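Local coordinates for 457aa long hypothetical protein (Pyrococcus horikoshii, PDB 2CSU) that is of unknown function but combines a Rossmann-like CoA-binding domain with two domains related to those of succinyl-CoA ligases, at residues Y196-E201 / K224-K229; G269-N274 / L280-A285; P405-F410 / A438-A443; I11-A16 / K29-Y34. One frame throughout, in Å; residues are numbered along the deposited sequence.

Contact 1: residues Y196-E201 / K224-K229; sequences YLADTE and KRVTKK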
loop_
_atom_site.group_PDB
_atom_site.type_symbol
_atom_site.label_atom_id
_atom_site.label_comp_id
_atom_site.label_asym_id
_atom_site.label_seq_id
_atom_site.Cartn_x
_atom_site.Cartn_y
_atom_site.Cartn_z
ATOM N N TYR A 196 3.745 26.728 -16.285
ATOM C CA TYR A 196 4.575 27.285 -15.224
ATOM C C TYR A 196 5.549 26.252 -14.620
ATOM O O TYR A 196 6.737 26.534 -14.443
ATOM C CB TYR A 196 3.678 27.855 -14.134
ATOM C CG TYR A 196 4.361 28.026 -12.802
ATOM C CD1 TYR A 196 5.244 29.087 -12.572
ATOM C CD2 TYR A 196 4.118 27.129 -11.763
ATOM C CE1 TYR A 196 5.861 29.249 -11.336
ATOM C CE2 TYR A 196 4.734 27.280 -10.526
ATOM C CZ TYR A 196 5.602 28.340 -10.320
ATOM O OH TYR A 196 6.219 28.479 -9.101
ATOM N N LEU A 197 5.034 25.063 -14.311
ATOM C CA LEU A 197 5.825 23.997 -13.709
ATOM C C LEU A 197 6.913 23.459 -14.623
ATOM O O LEU A 197 7.879 22.851 -14.164
ATOM C CB LEU A 197 4.901 22.855 -13.269
ATOM C CG LEU A 197 3.982 23.134 -12.077
ATOM C CD1 LEU A 197 2.940 22.034 -11.950
ATOM C CD2 LEU A 197 4.823 23.219 -10.803
ATOM N N ALA A 198 6.757 23.674 -15.923
ATOM C CA ALA A 198 7.748 23.202 -16.874
ATOM C C ALA A 198 9.136 23.793 -16.606
ATOM O O ALA A 198 10.142 23.162 -16.929
ATOM C CB ALA A 198 7.311 23.543 -18.301
ATOM N N ASP A 199 9.195 24.981 -16.006
ATOM C CA ASP A 199 10.486 25.630 -15.771
ATOM C C ASP A 199 11.044 25.737 -14.357
ATOM O O ASP A 199 12.202 26.124 -14.179
ATOM C CB ASP A 199 10.479 27.028 -16.404
ATOM C CG ASP A 199 10.379 26.970 -17.910
ATOM O OD1 ASP A 199 11.062 26.111 -18.509
ATOM O OD2 ASP A 199 9.619 27.773 -18.490
ATOM N N THR A 200 10.254 25.414 -13.345
ATOM C CA THR A 200 10.792 25.488 -11.995
ATOM C C THR A 200 11.882 24.420 -11.880
ATOM O O THR A 200 12.035 23.582 -12.765
ATOM C CB THR A 200 9.708 25.206 -10.936
ATOM O OG1 THR A 200 8.922 24.084 -11.350
ATOM C CG2 THR A 200 8.812 26.420 -10.745
ATOM N N GLU A 201 12.647 24.457 -10.798
ATOM C CA GLU A 201 13.686 23.442 -10.671
ATOM C C GLU A 201 13.325 22.385 -9.622
ATOM O O GLU A 201 13.794 21.255 -9.644
ATOM C CB GLU A 201 14.987 24.141 -10.269
ATOM C CG GLU A 201 15.740 24.713 -11.472
ATOM C CD GLU A 201 17.161 25.035 -11.070
ATOM O OE1 GLU A 201 17.704 24.338 -10.224
ATOM O OE2 GLU A 201 17.714 25.995 -11.605
ATOM N N LYS A 224 2.578 18.232 -24.811
ATOM C CA LYS A 224 3.534 17.798 -25.815
ATOM C C LYS A 224 4.875 18.488 -25.613
ATOM O O LYS A 224 5.935 17.886 -25.724
ATOM C CB LYS A 224 2.971 18.148 -27.193
ATOM C CG LYS A 224 3.250 17.054 -28.228
ATOM C CD LYS A 224 3.058 17.550 -29.663
ATOM C CE LYS A 224 2.073 16.682 -30.455
ATOM N NZ LYS A 224 1.583 17.430 -31.611
ATOM N N ARG A 225 4.814 19.789 -25.354
ATOM C CA ARG A 225 6.047 20.547 -25.158
ATOM C C ARG A 225 6.696 20.240 -23.802
ATOM O O ARG A 225 7.869 19.893 -23.702
ATOM C CB ARG A 225 5.700 22.035 -25.244
ATOM C CG ARG A 225 5.751 22.571 -26.675
ATOM C CD ARG A 225 5.672 24.100 -26.721
ATOM N NE ARG A 225 4.317 24.563 -26.408
ATOM C CZ ARG A 225 4.127 25.060 -25.176
ATOM N NH1 ARG A 225 5.139 25.122 -24.323
ATOM N NH2 ARG A 225 2.920 25.515 -24.822
ATOM N N VAL A 226 5.903 20.418 -22.726
ATOM C CA VAL A 226 6.442 20.201 -21.387
ATOM C C VAL A 226 7.044 18.795 -21.221
ATOM O O VAL A 226 8.074 18.599 -20.592
ATOM C CB VAL A 226 5.324 20.417 -20.366
ATOM C CG1 VAL A 226 5.872 20.251 -18.948
ATOM C CG2 VAL A 226 4.733 21.810 -20.519
ATOM N N THR A 227 6.331 17.794 -21.782
ATOM C CA THR A 227 6.782 16.415 -21.614
ATOM C C THR A 227 8.151 16.178 -22.233
ATOM O O THR A 227 8.721 15.097 -22.165
ATOM C CB THR A 227 5.754 15.494 -22.268
ATOM O OG1 THR A 227 6.019 14.148 -21.871
ATOM C CG2 THR A 227 5.883 15.591 -23.786
ATOM N N LYS A 228 8.670 17.222 -22.896
ATOM C CA LYS A 228 10.011 17.104 -23.405
ATOM C C LYS A 228 11.053 17.490 -22.339
ATOM O O LYS A 228 12.134 16.917 -22.264
ATOM C CB LYS A 228 10.094 17.927 -24.692
ATOM C CG LYS A 228 9.332 17.202 -25.818
ATOM C CD LYS A 228 9.528 17.830 -27.200
ATOM C CE LYS A 228 8.893 16.996 -28.322
ATOM N NZ LYS A 228 8.519 17.863 -29.438
ATOM N N LYS A 229 10.682 18.466 -21.477
ATOM C CA LYS A 229 11.550 18.856 -20.359
ATOM C C LYS A 229 11.436 17.898 -19.156
ATOM O O LYS A 229 12.410 17.319 -18.689
ATOM C CB LYS A 229 11.156 20.267 -19.930
ATOM C CG LYS A 229 11.334 21.278 -21.062
ATOM C CD LYS A 229 10.908 22.681 -20.639
ATOM C CE LYS A 229 11.332 23.753 -21.651
ATOM N NZ LYS A 229 10.863 25.070 -21.214
#
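Ala-198 and Val-226 meet where the chain leaves helix 190-197 beside the last turns of helix 216-229, two helices of the flavodoxin-like domain. This is the tight half of the contact: the methyl of Ala-198 sits against the isopropyl group of Val-226, with CB 3.7 Å from CG1 and 3.8 Å from CG2, so that both branches of the valine share one alanine methyl. Both residues are buried, and the small alanine lets the backbones come close, the CA atoms of Ala-198 and Val-226 lying 5.6 Å apart.

Toward solvent the packing gives way to a charged bridge between two exposed residues. The aliphatic chain of Lys-229, extended beyond CG, passes along the outer side of the Ala-198/Val-226 pair; its CD lies 3.8 Å from the carbonyl O of Ala-198, and its NZ ends 2.9 Å from OD1 of Asp-199. The ammonium approaches that oxygen on the syn side, the side of the other carboxylate oxygen, while OD2 of Asp-199 stays 4.0 Å from NZ, which makes this a one-oxygen salt bridge. Lys-230, the next residue along, donates from NZ to the carbonyl oxygens of Leu-197 and Thr-200. Because the ion pair lies at the surface, water probably screens it, and close apolar fit and electrostatic attraction thus join the segments 196-201 and 224-229 at different depths.

Contact 2: residues G269-N274 / L280-A285; sequences GVLVAN and LSMARA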
loop_
_atom_site.group_PDB
_atom_site.type_symbol
_atom_site.label_atom_id
_atom_site.label_comp_id
_atom_site.label_asym_id
_atom_site.label_seq_id
_atom_site.Cartn_x
_atom_site.Cartn_y
_atom_site.Cartn_z
ATOM N N GLY A 269 2.975 12.615 -24.964
ATOM C CA GLY A 269 4.096 12.261 -24.105
ATOM C C GLY A 269 3.719 12.050 -22.651
ATOM O O GLY A 269 4.589 11.847 -21.803
ATOM N N VAL A 270 2.417 12.097 -22.373
ATOM C CA VAL A 270 1.880 11.918 -21.026
ATOM C C VAL A 270 1.796 10.448 -20.634
ATOM O O VAL A 270 1.192 9.633 -21.337
ATOM C CB VAL A 270 0.463 12.533 -20.902
ATOM C CG1 VAL A 270 -0.095 12.299 -19.494
ATOM C CG2 VAL A 270 0.521 14.026 -21.202
ATOM N N LEU A 271 2.392 10.121 -19.498
ATOM C CA LEU A 271 2.394 8.749 -19.008
ATOM C C LEU A 271 1.106 8.542 -18.233
ATOM O O LEU A 271 0.678 9.412 -17.476
ATOM C CB LEU A 271 3.623 8.508 -18.118
ATOM C CG LEU A 271 4.929 9.095 -18.687
ATOM C CD1 LEU A 271 6.092 8.832 -17.742
ATOM C CD2 LEU A 271 5.198 8.507 -20.066
ATOM N N VAL A 272 0.479 7.391 -18.425
ATOM C CA VAL A 272 -0.776 7.125 -17.755
ATOM C C VAL A 272 -0.668 6.145 -16.600
ATOM O O VAL A 272 0.029 5.150 -16.676
ATOM C CB VAL A 272 -1.847 6.605 -18.765
ATOM C CG1 VAL A 272 -3.089 6.131 -18.022
ATOM C CG2 VAL A 272 -2.214 7.716 -19.751
ATOM N N ALA A 273 -1.371 6.459 -15.521
ATOM C CA ALA A 273 -1.395 5.603 -14.351
ATOM C C ALA A 273 -2.847 5.169 -14.220
ATOM O O ALA A 273 -3.752 5.925 -14.579
ATOM C CB ALA A 273 -0.948 6.391 -13.101
ATOM N N ASN A 274 -3.081 3.963 -13.721
ATOM C CA ASN A 274 -4.450 3.494 -13.563
ATOM C C ASN A 274 -4.858 3.437 -12.104
ATOM O O ASN A 274 -6.009 3.139 -11.803
ATOM C CB ASN A 274 -4.626 2.130 -14.210
ATOM C CG ASN A 274 -4.022 2.074 -15.594
ATOM O OD1 ASN A 274 -4.436 2.814 -16.499
ATOM N ND2 ASN A 274 -3.026 1.210 -15.769
ATOM N N LEU A 280 1.745 7.861 -8.189
ATOM C CA LEU A 280 2.779 8.275 -7.250
ATOM C C LEU A 280 4.095 7.558 -7.481
ATOM O O LEU A 280 5.157 8.173 -7.420
ATOM C CB LEU A 280 2.324 8.004 -5.820
ATOM C CG LEU A 280 1.112 8.791 -5.313
ATOM C CD1 LEU A 280 0.634 8.190 -4.012
ATOM C CD2 LEU A 280 1.481 10.255 -5.135
ATOM N N SER A 281 4.025 6.251 -7.736
ATOM C CA SER A 281 5.228 5.461 -7.943
ATOM C C SER A 281 5.966 5.906 -9.196
ATOM O O SER A 281 7.204 5.977 -9.209
ATOM C CB SER A 281 4.882 3.973 -8.043
ATOM O OG SER A 281 4.110 3.527 -6.935
HETATM N N MSE A 282 5.200 6.230 -10.234
HETATM C CA MSE A 282 5.798 6.600 -11.510
HETATM C C MSE A 282 6.391 8.010 -11.475
HETATM O O MSE A 282 7.356 8.332 -12.153
HETATM C CB MSE A 282 4.710 6.534 -12.584
HETATM C CG MSE A 282 4.417 5.102 -13.037
HETATM SE SE MSE A 282 2.950 4.999 -14.072
HETATM C CE MSE A 282 3.429 6.222 -15.300
ATOM N N ALA A 283 5.750 8.877 -10.671
ATOM C CA ALA A 283 6.125 10.287 -10.682
ATOM C C ALA A 283 7.392 10.570 -9.871
ATOM O O ALA A 283 8.224 11.396 -10.229
ATOM C CB ALA A 283 4.952 11.091 -10.118
ATOM N N ARG A 284 7.507 9.880 -8.723
ATOM C CA ARG A 284 8.605 10.201 -7.822
ATOM C C ARG A 284 9.854 9.380 -8.148
ATOM O O ARG A 284 10.796 9.298 -7.371
ATOM C CB ARG A 284 8.149 9.908 -6.391
ATOM C CG ARG A 284 8.036 8.410 -6.113
ATOM C CD ARG A 284 8.163 8.091 -4.618
ATOM N NE ARG A 284 7.399 6.885 -4.282
ATOM C CZ ARG A 284 7.979 5.997 -3.454
ATOM N NH1 ARG A 284 9.189 6.230 -2.972
ATOM N NH2 ARG A 284 7.325 4.882 -3.118
ATOM N N ALA A 285 9.821 8.753 -9.338
ATOM C CA ALA A 285 10.983 7.991 -9.776
ATOM C C ALA A 285 11.960 8.873 -10.550
ATOM O O ALA A 285 13.057 8.470 -10.918
ATOM C CB ALA A 285 10.500 6.851 -10.672
#
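A strand-to-helix packing in the flavodoxin-like domain brings strand 271-273 against helix 276-283, the helix that follows it in the chain. One selenomethionine carries it. Met-282 points from the helix toward the strand and lays its terminal methyl on Leu-271, CE to CB 3.6 Å, while its SE lies 4.3 Å from CB of Ala-273. Leu-271 and Ala-273, two positions apart on the strand, both turn toward the helix, whereas Val-272 between them turns to the other side and packs on helix 258-267. Only the backbone of Val-272 therefore takes part: its carbonyl O is 3.8 Å from CE and 3.9 Å from SE of Met-282, in plain van der Waals contact.

The strand belongs to a mixed sheet, where it pairs in parallel with strand 232-236 through backbone bonds of Leu-271 and Ala-273, so Met-282 covers one face of the sheet near that pairing and also touches Ile-233. Its shape suits this: the chain runs out straight to SE, with chi2 170°, then bends at chi3 (54°), and that last turn brings CE over toward Leu-271 while SE stays beside Ala-273. At the other end of segment 269-274, Gly-269 closes helix 258-267 with a Schellman motif at positive phi, just before the chain enters the strand. Helix 434-450 lies along the same side, its Ala-443 against Met-282 and its Glu-446 against Leu-271.

Contact 3: residues P405-F410 / A438-A443; sequences PVLAMF and ASAAYA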
loop_
_atom_site.group_PDB
_atom_site.type_symbol
_atom_site.label_atom_id
_atom_site.label_comp_id
_atom_site.label_asym_id
_atom_site.label_seq_id
_atom_site.Cartn_x
_atom_site.Cartn_y
_atom_site.Cartn_z
ATOM N N PRO A 405 19.853 5.059 -13.681
ATOM C CA PRO A 405 18.836 5.101 -12.632
ATOM C C PRO A 405 18.911 3.882 -11.718
ATOM O O PRO A 405 19.169 2.763 -12.170
ATOM C CB PRO A 405 17.532 5.155 -13.429
ATOM C CG PRO A 405 17.864 4.374 -14.669
ATOM C CD PRO A 405 19.240 4.893 -15.011
ATOM N N VAL A 406 18.696 4.114 -10.428
ATOM C CA VAL A 406 18.674 3.047 -9.438
ATOM C C VAL A 406 17.375 3.067 -8.635
ATOM O O VAL A 406 16.982 4.070 -8.052
ATOM C CB VAL A 406 19.869 3.241 -8.509
ATOM C CG1 VAL A 406 19.832 2.194 -7.398
ATOM C CG2 VAL A 406 21.162 3.098 -9.287
ATOM N N LEU A 407 16.673 1.921 -8.662
ATOM C CA LEU A 407 15.435 1.819 -7.904
ATOM C C LEU A 407 15.556 0.774 -6.797
ATOM O O LEU A 407 16.275 -0.211 -6.905
ATOM C CB LEU A 407 14.321 1.423 -8.871
ATOM C CG LEU A 407 14.143 2.447 -9.994
ATOM C CD1 LEU A 407 12.996 2.086 -10.939
ATOM C CD2 LEU A 407 13.845 3.851 -9.467
ATOM N N ALA A 408 14.854 1.039 -5.684
ATOM C CA ALA A 408 14.908 0.106 -4.571
ATOM C C ALA A 408 13.520 -0.409 -4.199
ATOM O O ALA A 408 12.515 0.285 -4.292
ATOM C CB ALA A 408 15.545 0.819 -3.376
HETATM N N MSE A 409 13.486 -1.698 -3.825
HETATM C CA MSE A 409 12.275 -2.243 -3.242
HETATM C C MSE A 409 12.596 -3.010 -1.965
HETATM O O MSE A 409 13.150 -4.101 -1.987
HETATM C CB MSE A 409 11.632 -3.181 -4.265
HETATM C CG MSE A 409 10.141 -3.404 -3.998
HETATM SE SE MSE A 409 9.766 -5.123 -3.630
HETATM C CE MSE A 409 9.062 -4.878 -1.993
ATOM N N PHE A 410 12.272 -2.366 -0.831
ATOM C CA PHE A 410 12.650 -2.946 0.453
ATOM C C PHE A 410 11.437 -3.446 1.239
ATOM O O PHE A 410 10.374 -2.838 1.262
ATOM C CB PHE A 410 13.383 -1.873 1.256
ATOM C CG PHE A 410 14.859 -1.964 1.002
ATOM C CD1 PHE A 410 15.334 -1.965 -0.302
ATOM C CD2 PHE A 410 15.738 -2.030 2.071
ATOM C CE1 PHE A 410 16.699 -2.026 -0.537
ATOM C CE2 PHE A 410 17.108 -2.090 1.827
ATOM C CZ PHE A 410 17.594 -2.087 0.525
ATOM N N ALA A 438 8.107 -1.639 -10.474
ATOM C CA ALA A 438 7.987 -1.899 -11.915
ATOM C C ALA A 438 7.371 -0.692 -12.609
ATOM O O ALA A 438 7.795 -0.309 -13.695
ATOM C CB ALA A 438 7.114 -3.162 -12.180
ATOM N N SER A 439 6.366 -0.084 -11.988
ATOM C CA SER A 439 5.739 1.089 -12.590
ATOM C C SER A 439 6.742 2.215 -12.712
ATOM O O SER A 439 6.764 2.935 -13.713
ATOM C CB SER A 439 4.552 1.563 -11.747
ATOM O OG SER A 439 3.534 0.587 -11.707
ATOM N N ALA A 440 7.577 2.364 -11.686
ATOM C CA ALA A 440 8.585 3.416 -11.675
ATOM C C ALA A 440 9.599 3.166 -12.765
ATOM O O ALA A 440 10.009 4.093 -13.468
ATOM C CB ALA A 440 9.284 3.482 -10.306
ATOM N N ALA A 441 10.015 1.909 -12.881
ATOM C CA ALA A 441 10.978 1.488 -13.894
ATOM C C ALA A 441 10.421 1.800 -15.276
ATOM O O ALA A 441 11.144 2.253 -16.169
ATOM C CB ALA A 441 11.220 -0.003 -13.774
ATOM N N TYR A 442 9.125 1.539 -15.440
ATOM C CA TYR A 442 8.431 1.791 -16.698
ATOM C C TYR A 442 8.379 3.286 -16.996
ATOM O O TYR A 442 8.624 3.705 -18.123
ATOM C CB TYR A 442 7.002 1.245 -16.638
ATOM C CG TYR A 442 6.130 1.706 -17.791
ATOM C CD1 TYR A 442 6.273 1.155 -19.065
ATOM C CD2 TYR A 442 5.190 2.724 -17.614
ATOM C CE1 TYR A 442 5.498 1.606 -20.143
ATOM C CE2 TYR A 442 4.416 3.187 -18.676
ATOM C CZ TYR A 442 4.576 2.623 -19.939
ATOM O OH TYR A 442 3.830 3.088 -20.994
ATOM N N ALA A 443 8.065 4.092 -15.986
ATOM C CA ALA A 443 7.977 5.531 -16.197
ATOM C C ALA A 443 9.311 6.127 -16.634
ATOM O O ALA A 443 9.343 7.037 -17.456
ATOM C CB ALA A 443 7.467 6.232 -14.937
#
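Leu-407 on Ala-440 and Ala-441 is a small, wholly buried helix-on-sheet contact inside the Ligase-CoA domain, where helix 434-450 lies against strand 406-411. A single leucine methyl does the work. CD1 of Leu-407 comes down on the helix backbone between the two alanines, 3.6 Å from both N and CA of Ala-441 and 4.0 Å from the carbonyl C of Ala-440. The two CB atoms border the same methyl, that of Ala-441 at 3.9 Å and that of Ala-440 at 4.0 Å from CD1 of Leu-407. With nothing larger than a methyl at either helix position, the leucine can touch the peptide itself, and the CA atoms of Leu-407 and Ala-441 stand 7.5 Å apart.

Leucine reaches this place by leaving the strand toward the helix with CG beside the backbone N (chi1 -60°) and CD1 extended beyond it (chi2 -178°), which sends that branch outward from the sheet. Parallel strands bordered by helices form the core of this domain: strand 406-411 pairs in parallel with strand 371-377 and with strand 430-431, and the backbone of Leu-407 bonds to Leu-372 and Ala-374 of the former. Helix 434-450, coming after strand 430-431 in the chain, thus packs back across a neighbouring strand. Val-437 and Leu-444 of that helix also touch Leu-407, extending the apolar strip beyond the two alanines. Met-371 of strand 371-377 touches both Leu-407 and Ala-441, while Ala-440 also packs on Tyr-431 and on Ala-285, in the loop that follows helix 276-283.

Contact 4: residues I11-A16 / K29-Y34; sequences IAVIGA and KNLKEY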
loop_
_atom_site.group_PDB
_atom_site.type_symbol
_atom_site.label_atom_id
_atom_site.label_comp_id
_atom_site.label_asym_id
_atom_site.label_seq_id
_atom_site.Cartn_x
_atom_site.Cartn_y
_atom_site.Cartn_z
ATOM N N ILE A 11 0.493 37.577 1.971
ATOM C CA ILE A 11 -0.732 36.796 1.873
ATOM C C ILE A 11 -1.863 37.350 2.713
ATOM O O ILE A 11 -1.683 37.662 3.882
ATOM C CB ILE A 11 -0.526 35.332 2.330
ATOM C CG1 ILE A 11 0.650 34.699 1.596
ATOM C CG2 ILE A 11 -1.803 34.540 2.100
ATOM C CD1 ILE A 11 0.948 33.280 2.040
ATOM N N ALA A 12 -3.036 37.457 2.106
ATOM C CA ALA A 12 -4.216 37.922 2.812
ATOM C C ALA A 12 -5.143 36.725 2.944
ATOM O O ALA A 12 -5.503 36.089 1.941
ATOM C CB ALA A 12 -4.916 39.050 2.025
ATOM N N VAL A 13 -5.496 36.371 4.173
ATOM C CA VAL A 13 -6.421 35.264 4.346
ATOM C C VAL A 13 -7.735 35.904 4.739
ATOM O O VAL A 13 -7.917 36.342 5.871
ATOM C CB VAL A 13 -5.964 34.279 5.421
ATOM C CG1 VAL A 13 -6.947 33.115 5.488
ATOM C CG2 VAL A 13 -4.567 33.756 5.084
ATOM N N ILE A 14 -8.646 35.986 3.777
ATOM C CA ILE A 14 -9.928 36.624 4.019
ATOM C C ILE A 14 -10.908 35.597 4.548
ATOM O O ILE A 14 -11.350 34.713 3.829
ATOM C CB ILE A 14 -10.419 37.299 2.716
ATOM C CG1 ILE A 14 -9.267 38.156 2.163
ATOM C CG2 ILE A 14 -11.668 38.147 2.984
ATOM C CD1 ILE A 14 -9.573 38.929 0.884
ATOM N N GLY A 15 -11.223 35.708 5.828
ATOM C CA GLY A 15 -12.114 34.754 6.446
ATOM C C GLY A 15 -11.358 34.030 7.546
ATOM O O GLY A 15 -11.852 33.070 8.129
ATOM N N ALA A 16 -10.139 34.480 7.822
ATOM C CA ALA A 16 -9.352 33.872 8.896
ATOM C C ALA A 16 -10.277 33.905 10.109
ATOM O O ALA A 16 -10.972 34.903 10.344
ATOM C CB ALA A 16 -8.079 34.685 9.160
ATOM N N LYS A 29 -4.167 29.033 10.410
ATOM C CA LYS A 29 -3.326 28.208 11.265
ATOM C C LYS A 29 -2.157 27.615 10.480
ATOM O O LYS A 29 -1.006 27.635 10.897
ATOM C CB LYS A 29 -4.187 27.082 11.835
ATOM C CG LYS A 29 -3.360 25.842 12.180
ATOM C CD LYS A 29 -3.825 25.175 13.474
ATOM C CE LYS A 29 -4.608 23.881 13.220
ATOM N NZ LYS A 29 -5.909 23.953 13.884
ATOM N N ASN A 30 -2.497 27.036 9.317
ATOM C CA ASN A 30 -1.459 26.442 8.485
ATOM C C ASN A 30 -0.481 27.500 7.973
ATOM O O ASN A 30 0.704 27.249 7.798
ATOM C CB ASN A 30 -2.134 25.738 7.309
ATOM C CG ASN A 30 -2.807 24.483 7.799
ATOM O OD1 ASN A 30 -2.268 23.729 8.602
ATOM N ND2 ASN A 30 -4.023 24.253 7.278
ATOM N N LEU A 31 -0.949 28.704 7.663
ATOM C CA LEU A 31 -0.055 29.718 7.120
ATOM C C LEU A 31 0.840 30.372 8.167
ATOM O O LEU A 31 1.684 31.208 7.829
ATOM C CB LEU A 31 -0.860 30.790 6.369
ATOM C CG LEU A 31 -1.477 30.250 5.069
ATOM C CD1 LEU A 31 -2.294 31.325 4.369
ATOM C CD2 LEU A 31 -0.355 29.751 4.163
ATOM N N LYS A 32 0.658 30.003 9.432
ATOM C CA LYS A 32 1.520 30.579 10.453
ATOM C C LYS A 32 2.949 30.050 10.321
ATOM O O LYS A 32 3.902 30.577 10.881
ATOM C CB LYS A 32 0.951 30.198 11.820
ATOM C CG LYS A 32 -0.352 30.935 12.132
ATOM C CD LYS A 32 -0.187 31.945 13.269
ATOM C CE LYS A 32 -0.478 31.335 14.644
ATOM N NZ LYS A 32 -0.739 32.402 15.608
ATOM N N GLU A 33 3.065 28.938 9.574
ATOM C CA GLU A 33 4.375 28.332 9.358
ATOM C C GLU A 33 5.107 28.958 8.166
ATOM O O GLU A 33 6.235 28.613 7.837
ATOM C CB GLU A 33 4.173 26.835 9.115
ATOM C CG GLU A 33 3.680 26.099 10.362
ATOM C CD GLU A 33 3.411 24.652 10.017
ATOM O OE1 GLU A 33 4.255 24.032 9.387
ATOM O OE2 GLU A 33 2.341 24.159 10.371
ATOM N N TYR A 34 4.406 29.883 7.485
ATOM C CA TYR A 34 5.001 30.519 6.316
ATOM C C TYR A 34 5.684 31.845 6.679
ATOM O O TYR A 34 5.050 32.841 7.004
ATOM C CB TYR A 34 3.888 30.752 5.292
ATOM C CG TYR A 34 4.463 31.265 4.023
ATOM C CD1 TYR A 34 5.199 30.418 3.200
ATOM C CD2 TYR A 34 4.306 32.605 3.673
ATOM C CE1 TYR A 34 5.773 30.906 2.036
ATOM C CE2 TYR A 34 4.888 33.096 2.516
ATOM C CZ TYR A 34 5.624 32.253 1.702
ATOM O OH TYR A 34 6.188 32.730 0.536
#
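Leu-31 pushes its CD1 methyl toward strand 10-14, where Ile-11 and Val-13, two residues apart and both turned to the helix, receive it. The methyl meets CG2 of Val-13 at 3.4 Å, tighter than a usual carbon contact, and CG2 of Ile-11 at 4.0 Å, so the bump sits nearer the valine side of the shallow hollow between the two branched residues. On Val-13 the touching branch is the one beside the backbone N, CG1 standing anti to that N (chi1 -177°).

A second hollow opens beyond Leu-31, next to the ring of Tyr-34. Ile-11 fills it with its longer branch: CD1 lies 3.8 Å from CD2 and 4.0 Å from CE2 of Tyr-34, approaching the ring obliquely, and the two side chains run at about a right angle. The type I turn from Leu-31 to Tyr-34 brings leucine and ring to the same side, so that Ile-11 is touched by both, each through a different branch.

The segments belong to the first beta-alpha-beta unit of the Rossmann-like domain, and Val-39 of strand 38-42 extends the apolar layer by touching Val-13 and Leu-31. The phenol OH of Tyr-34 bonds to the carbonyl O of Pro-8, so the ring's polar end is satisfied while its CD2 and CE2 carbons pack on Ile-11. Cohesion between the strand and segment 29-34 rests on dispersion and exclusion of water.

Along the chain the order is contact 4, contact 1, contact 2, contact 3, each closing before the next opens. Contact 4 belongs to the N-terminal Rossmann-like domain and lies farthest from the rest, its centre about 30 Å from that of contact 1 and about 38 Å from that of contact 3. Contacts 1 and 2 share the flavodoxin-like domain, their centres about 15 Å apart, and Thr-227 OG1 probably hydrogen-bonds to the carbonyl O of Gly-269. Contacts 2 and 3 lie about 11 Å apart between centres, and helix 276-283 packs on helix 434-450 there, so apolar contact continues from the flavodoxin-like domain into the Ligase-CoA domain.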